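Transcriptional regulator, GntR family (Thermotoga maritima, PDB 3SXM) probably regulates transcription as a DNA-binding GntR-family protein, of which this chain is the FCD domain, an all-helical metal-binding module, here metal-free. Local coordinates at residues I16-F21 / E73-L78; L37-E42 / E105-I110. The protein carries 3 engineered substitutions. One frame throughout, in Å; residues are numbered along the deposited sequence.

Contact 1: I16-F21 / E73-L78; sequences IMMEVF and ELIISL
The side chains of Met18 and Ile75 lie alongside one another but point opposite ways where helix 5-25 packs against helix 73-90, and the methyl end of the methionine does the touching. Its chain runs extended through SD and then bends at chi3 (73°), which lays CE alongside the first turn of the partner helix. There CE lies 3.6 Å from the backbone O of Ile75 and 4.0 Å from that residue's CG2 branch. The same methyl reaches CB of Leu78, also at 4.0 Å, so a single methyl touches two residues one turn apart. One turn further along helix 5-25, the Phe21 ring comes obliquely to Ile75, its CE2 lying 4.4 Å from CD1, a looser apolar touch. No hydrogen bond joins the two segments; the axes are 11.4 Å apart, and long side chains bridge the gap. Ile67 of helix 51-68 also packs on Met18, while Phe21 meets Met17 of the second subunit and Ile75 meets Thr14 of that subunit. The contact thus combines intrachain helix packing with contacts to the second subunit, its helices running roughly antiparallel (138° between the short segments) in the all-helical FCD (FadR-C) fold.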
loop_
_atom_site.group_PDB
_atom_site.type_symbol
_atom_site.label_atom_id
_atom_site.label_comp_id
_atom_site.label_asym_id
_atom_site.label_seq_id
_atom_site.Cartn_x
_atom_site.Cartn_y
_atom_site.Cartn_z
ATOM N N ILE A 16 2.337 -5.193 -5.045
ATOM C CA ILE A 16 2.374 -6.029 -3.808
ATOM C C ILE A 16 1.784 -5.178 -2.687
ATOM O O ILE A 16 0.868 -5.623 -1.962
ATOM C CB ILE A 16 3.765 -6.520 -3.491
ATOM C CG1 ILE A 16 4.235 -7.578 -4.538
ATOM C CG2 ILE A 16 3.801 -7.123 -2.108
ATOM C CD1 ILE A 16 5.666 -7.925 -4.444
ATOM N N MET A 17 2.292 -3.951 -2.532
ATOM C CA MET A 17 1.780 -3.019 -1.501
ATOM C C MET A 17 0.255 -2.934 -1.524
ATOM O O MET A 17 -0.390 -3.077 -0.452
ATOM C CB MET A 17 2.448 -1.645 -1.647
ATOM C CG MET A 17 1.909 -0.581 -0.671
ATOM S SD MET A 17 2.644 1.011 -0.948
ATOM C CE MET A 17 1.901 1.447 -2.507
ATOM N N MET A 18 -0.317 -2.602 -2.668
ATOM C CA MET A 18 -1.740 -2.300 -2.745
ATOM C C MET A 18 -2.572 -3.584 -2.730
ATOM O O MET A 18 -3.568 -3.693 -2.014
ATOM C CB MET A 18 -2.053 -1.475 -3.985
ATOM C CG MET A 18 -1.332 -0.129 -4.021
ATOM S SD MET A 18 -1.682 0.868 -5.456
ATOM C CE MET A 18 -3.272 1.370 -5.094
ATOM N N GLU A 19 -2.218 -4.559 -3.561
ATOM C CA GLU A 19 -3.059 -5.771 -3.708
ATOM C C GLU A 19 -3.058 -6.611 -2.448
ATOM O O GLU A 19 -4.091 -7.140 -2.045
ATOM C CB GLU A 19 -2.639 -6.557 -4.957
ATOM C CG GLU A 19 -2.763 -5.808 -6.244
ATOM C CD GLU A 19 -2.464 -6.694 -7.428
ATOM O OE1 GLU A 19 -2.617 -7.924 -7.245
ATOM O OE2 GLU A 19 -2.128 -6.196 -8.522
ATOM N N VAL A 20 -1.907 -6.806 -1.833
ATOM C CA VAL A 20 -1.811 -7.610 -0.621
ATOM C C VAL A 20 -2.545 -6.894 0.505
ATOM O O VAL A 20 -3.245 -7.536 1.287
ATOM C CB VAL A 20 -0.368 -7.929 -0.237
ATOM C CG1 VAL A 20 -0.280 -8.512 1.194
ATOM C CG2 VAL A 20 0.271 -8.872 -1.286
ATOM N N PHE A 21 -2.395 -5.565 0.624
ATOM C CA PHE A 21 -3.144 -4.850 1.647
ATOM C C PHE A 21 -4.630 -5.137 1.486
ATOM O O PHE A 21 -5.326 -5.357 2.478
ATOM C CB PHE A 21 -2.906 -3.324 1.556
ATOM C CG PHE A 21 -3.656 -2.535 2.604
ATOM C CD1 PHE A 21 -3.108 -2.344 3.849
ATOM C CD2 PHE A 21 -4.889 -1.956 2.344
ATOM C CE1 PHE A 21 -3.738 -1.573 4.810
ATOM C CE2 PHE A 21 -5.554 -1.266 3.335
ATOM C CZ PHE A 21 -4.980 -1.068 4.541
ATOM N N GLU A 73 -12.421 4.523 -2.348
ATOM C CA GLU A 73 -12.349 5.139 -3.656
ATOM C C GLU A 73 -10.968 5.735 -3.948
ATOM O O GLU A 73 -10.550 5.829 -5.098
ATOM C CB GLU A 73 -13.471 6.141 -3.905
ATOM C CG GLU A 73 -14.894 5.533 -3.846
ATOM C CD GLU A 73 -15.140 4.452 -4.917
ATOM O OE1 GLU A 73 -14.493 4.465 -5.990
ATOM O OE2 GLU A 73 -15.997 3.560 -4.684
ATOM N N LEU A 74 -10.251 6.173 -2.931
ATOM C CA LEU A 74 -8.895 6.657 -3.141
ATOM C C LEU A 74 -7.949 5.571 -3.568
ATOM O O LEU A 74 -7.230 5.764 -4.546
ATOM C CB LEU A 74 -8.383 7.452 -1.893
ATOM C CG LEU A 74 -6.968 8.008 -1.995
ATOM C CD1 LEU A 74 -6.864 8.914 -3.201
ATOM C CD2 LEU A 74 -6.539 8.770 -0.737
ATOM N N ILE A 75 -7.978 4.432 -2.906
ATOM C CA ILE A 75 -7.144 3.280 -3.294
ATOM C C ILE A 75 -7.504 2.833 -4.690
ATOM O O ILE A 75 -6.612 2.612 -5.520
ATOM C CB ILE A 75 -7.228 2.140 -2.273
ATOM C CG1 ILE A 75 -6.629 2.588 -0.958
ATOM C CG2 ILE A 75 -6.471 0.934 -2.810
ATOM C CD1 ILE A 75 -6.751 1.557 0.186
ATOM N N ILE A 76 -8.790 2.731 -4.978
ATOM C CA ILE A 76 -9.305 2.354 -6.302
ATOM C C ILE A 76 -8.783 3.318 -7.342
ATOM O O ILE A 76 -8.316 2.896 -8.413
ATOM C CB ILE A 76 -10.822 2.240 -6.307
ATOM C CG1 ILE A 76 -11.281 1.068 -5.406
ATOM C CG2 ILE A 76 -11.371 2.073 -7.712
ATOM C CD1 ILE A 76 -12.742 1.091 -5.014
ATOM N N SER A 77 -8.842 4.619 -7.063
ATOM C CA SER A 77 -8.432 5.622 -8.025
ATOM C C SER A 77 -6.923 5.592 -8.233
ATOM O O SER A 77 -6.461 5.794 -9.381
ATOM C CB SER A 77 -8.914 7.027 -7.582
ATOM O OG SER A 77 -8.142 7.579 -6.557
ATOM N N LEU A 78 -6.134 5.294 -7.209
ATOM C CA LEU A 78 -4.673 5.233 -7.368
ATOM C C LEU A 78 -4.319 4.026 -8.205
ATOM O O LEU A 78 -3.425 4.101 -9.066
ATOM C CB LEU A 78 -3.979 5.166 -5.990
ATOM C CG LEU A 78 -4.121 6.437 -5.149
ATOM C CD1 LEU A 78 -3.548 6.155 -3.803
ATOM C CD2 LEU A 78 -3.390 7.596 -5.774
#

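Contact 2: L37-E42 / E105-I110; sequences LEIKGE and ELIERI
With its CG2 branch anti to the backbone N (CG1 beside that nitrogen, chi1 -66°), Ile107 sends two methyls toward helix 34-44: CG2 to Lys40 and CD1 to Ile39. Lys40 has its own CG anti to the backbone N (chi1 -178°), an extended start that carries its aliphatic chain past Ile107. The setting is the all-helical FCD bundle, in which helices 34-44 and 96-111 run roughly antiparallel, their short segments inclined at 142° with axes 10.4 Å apart.

The inner part of the contact is purely apolar. The side chains of Ile39 and Ile107 stand nearly perpendicular, CG2 of the first meeting CD1 of the second at 3.9 Å. Beside them, CB of Lys40 lies 4.0 Å from CG2 of Ile107, so the lysine contributes hydrocarbon to the interface even though it ends in a charge. Leu36 and Ile43 of helix 34-44 add further apolar cover to Ile107, and Arg61 of helix 51-68 packs against Ile39.

Toward the outside the chemistry changes. The carboxylate of Glu108 comes back toward helix 34-44 although the CB of this residue does not head there. The opposite charges of Glu108 and Lys40 probably attract one another without forming a salt bridge, and Lys40 also makes a long, weak ion pair with Asp44. The interface therefore grades from buried branched aliphatics to a loosely associated charged rim, without a hydrogen bond across it. At that rim, OE1 of Glu108 lies 3.9 Å from the CE methylene of Lys40 and 4.3 Å from its NZ.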
loop_
_atom_site.group_PDB
_atom_site.type_symbol
_atom_site.label_atom_id
_atom_site.label_comp_id
_atom_site.label_asym_id
_atom_site.label_seq_id
_atom_site.Cartn_x
_atom_site.Cartn_y
_atom_site.Cartn_z
ATOM N N LEU A 37 -16.033 -15.827 -8.397
ATOM C CA LEU A 37 -16.471 -17.078 -8.982
ATOM C C LEU A 37 -16.650 -17.040 -10.500
ATOM O O LEU A 37 -16.372 -18.036 -11.192
ATOM C CB LEU A 37 -17.769 -17.504 -8.310
ATOM C CG LEU A 37 -17.691 -17.759 -6.813
ATOM C CD1 LEU A 37 -19.049 -18.201 -6.326
ATOM C CD2 LEU A 37 -16.673 -18.865 -6.508
ATOM N N GLU A 38 -17.111 -15.923 -11.036
ATOM C CA GLU A 38 -17.203 -15.771 -12.484
ATOM C C GLU A 38 -15.788 -15.857 -13.109
ATOM O O GLU A 38 -15.612 -16.462 -14.175
ATOM C CB GLU A 38 -17.777 -14.419 -12.861
ATOM C CG GLU A 38 -19.239 -14.261 -12.618
ATOM C CD GLU A 38 -19.752 -12.920 -13.104
ATOM O OE1 GLU A 38 -19.122 -12.328 -14.015
ATOM O OE2 GLU A 38 -20.792 -12.474 -12.578
ATOM N N ILE A 39 -14.815 -15.288 -12.443
ATOM C CA ILE A 39 -13.417 -15.326 -12.925
ATOM C C ILE A 39 -12.921 -16.743 -12.842
ATOM O O ILE A 39 -12.364 -17.262 -13.790
ATOM C CB ILE A 39 -12.510 -14.419 -12.127
ATOM C CG1 ILE A 39 -12.897 -12.935 -12.348
ATOM C CG2 ILE A 39 -11.057 -14.661 -12.467
ATOM C CD1 ILE A 39 -12.253 -11.986 -11.337
ATOM N N LYS A 40 -13.168 -17.412 -11.720
ATOM C CA LYS A 40 -12.786 -18.825 -11.560
ATOM C C LYS A 40 -13.378 -19.659 -12.697
ATOM O O LYS A 40 -12.707 -20.525 -13.214
ATOM C CB LYS A 40 -13.306 -19.372 -10.230
ATOM C CG LYS A 40 -12.993 -20.796 -9.836
ATOM C CD LYS A 40 -13.869 -21.167 -8.621
ATOM C CE LYS A 40 -13.400 -22.425 -7.894
ATOM N NZ LYS A 40 -13.789 -23.670 -8.548
ATOM N N GLY A 41 -14.638 -19.404 -13.061
ATOM C CA GLY A 41 -15.317 -20.144 -14.081
ATOM C C GLY A 41 -14.659 -19.982 -15.433
ATOM O O GLY A 41 -14.559 -20.945 -16.218
ATOM N N GLU A 42 -14.241 -18.759 -15.690
ATOM C CA GLU A 42 -13.521 -18.428 -16.944
ATOM C C GLU A 42 -12.227 -19.248 -17.045
ATOM O O GLU A 42 -11.905 -19.824 -18.085
ATOM C CB GLU A 42 -13.161 -16.951 -16.910
ATOM C CG GLU A 42 -12.704 -16.352 -18.195
ATOM C CD GLU A 42 -12.954 -14.867 -18.176
ATOM O OE1 GLU A 42 -12.152 -14.153 -17.538
ATOM O OE2 GLU A 42 -13.983 -14.431 -18.740
ATOM N N GLU A 105 -5.090 -21.354 -8.591
ATOM C CA GLU A 105 -4.770 -21.807 -7.263
ATOM C C GLU A 105 -4.954 -20.724 -6.209
ATOM O O GLU A 105 -5.456 -21.028 -5.105
ATOM C CB GLU A 105 -3.373 -22.444 -7.266
ATOM C CG GLU A 105 -3.424 -23.756 -8.083
ATOM C CD GLU A 105 -2.108 -24.443 -8.267
ATOM O OE1 GLU A 105 -1.032 -23.817 -8.170
ATOM O OE2 GLU A 105 -2.197 -25.661 -8.549
ATOM N N LEU A 106 -4.620 -19.504 -6.569
ATOM C CA LEU A 106 -4.888 -18.368 -5.660
ATOM C C LEU A 106 -6.384 -18.304 -5.359
ATOM O O LEU A 106 -6.813 -18.146 -4.202
ATOM C CB LEU A 106 -4.405 -17.086 -6.317
ATOM C CG LEU A 106 -4.785 -15.752 -5.660
ATOM C CD1 LEU A 106 -4.309 -15.683 -4.242
ATOM C CD2 LEU A 106 -4.209 -14.633 -6.450
ATOM N N ILE A 107 -7.191 -18.336 -6.398
ATOM C CA ILE A 107 -8.627 -18.258 -6.194
ATOM C C ILE A 107 -9.100 -19.404 -5.300
ATOM O O ILE A 107 -9.919 -19.200 -4.394
ATOM C CB ILE A 107 -9.350 -18.239 -7.494
ATOM C CG1 ILE A 107 -9.036 -16.957 -8.247
ATOM C CG2 ILE A 107 -10.847 -18.349 -7.258
ATOM C CD1 ILE A 107 -9.501 -16.959 -9.671
ATOM N N GLU A 108 -8.593 -20.618 -5.495
ATOM C CA GLU A 108 -9.098 -21.739 -4.696
ATOM C C GLU A 108 -8.693 -21.567 -3.244
ATOM O O GLU A 108 -9.462 -21.895 -2.350
ATOM C CB GLU A 108 -8.630 -23.062 -5.261
ATOM C CG GLU A 108 -8.972 -24.291 -4.432
ATOM C CD GLU A 108 -10.422 -24.519 -4.210
ATOM O OE1 GLU A 108 -11.207 -24.168 -5.123
ATOM O OE2 GLU A 108 -10.758 -25.048 -3.111
ATOM N N ARG A 109 -7.510 -20.997 -2.991
ATOM C CA ARG A 109 -7.091 -20.719 -1.594
ATOM C C ARG A 109 -8.053 -19.740 -0.966
ATOM O O ARG A 109 -8.425 -19.861 0.203
ATOM C CB ARG A 109 -5.654 -20.201 -1.524
ATOM C CG ARG A 109 -4.608 -21.284 -1.888
ATOM C CD ARG A 109 -3.185 -20.801 -1.702
ATOM N NE ARG A 109 -2.204 -21.769 -2.241
ATOM C CZ ARG A 109 -0.899 -21.696 -2.077
ATOM N NH1 ARG A 109 -0.362 -20.705 -1.390
ATOM N NH2 ARG A 109 -0.119 -22.590 -2.641
ATOM N N ILE A 110 -8.409 -18.714 -1.704
ATOM C CA ILE A 110 -9.362 -17.717 -1.218
ATOM C C ILE A 110 -10.720 -18.368 -0.905
ATOM O O ILE A 110 -11.276 -18.194 0.228
ATOM C CB ILE A 110 -9.541 -16.526 -2.213
ATOM C CG1 ILE A 110 -8.226 -15.757 -2.396
ATOM C CG2 ILE A 110 -10.661 -15.616 -1.729
ATOM C CD1 ILE A 110 -8.290 -14.762 -3.562
#

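Contacts 1 and 2 are separate packing sites of one FCD domain: their centres lie 20 Å apart, their nearest atoms about 7 Å, and they do not touch. Their segments alternate along the chain, and helix 51-68 packs on both. Both lie near the zinc-binding residues known from another structure of this protein. Glu19 of segment 16-21 holds one of them, His63, by a hydrogen bond from OE1 to ND1. The side chain of Ile107 is about 5 Å from that of His103, and that of Ile39 about 8 Å from that of Asp59. Bicarbonate sits at Ser33, Glu34 and Glu35, the last two starting helix 34-44 of contact 2. Contact 1 alone is touched by the second subunit.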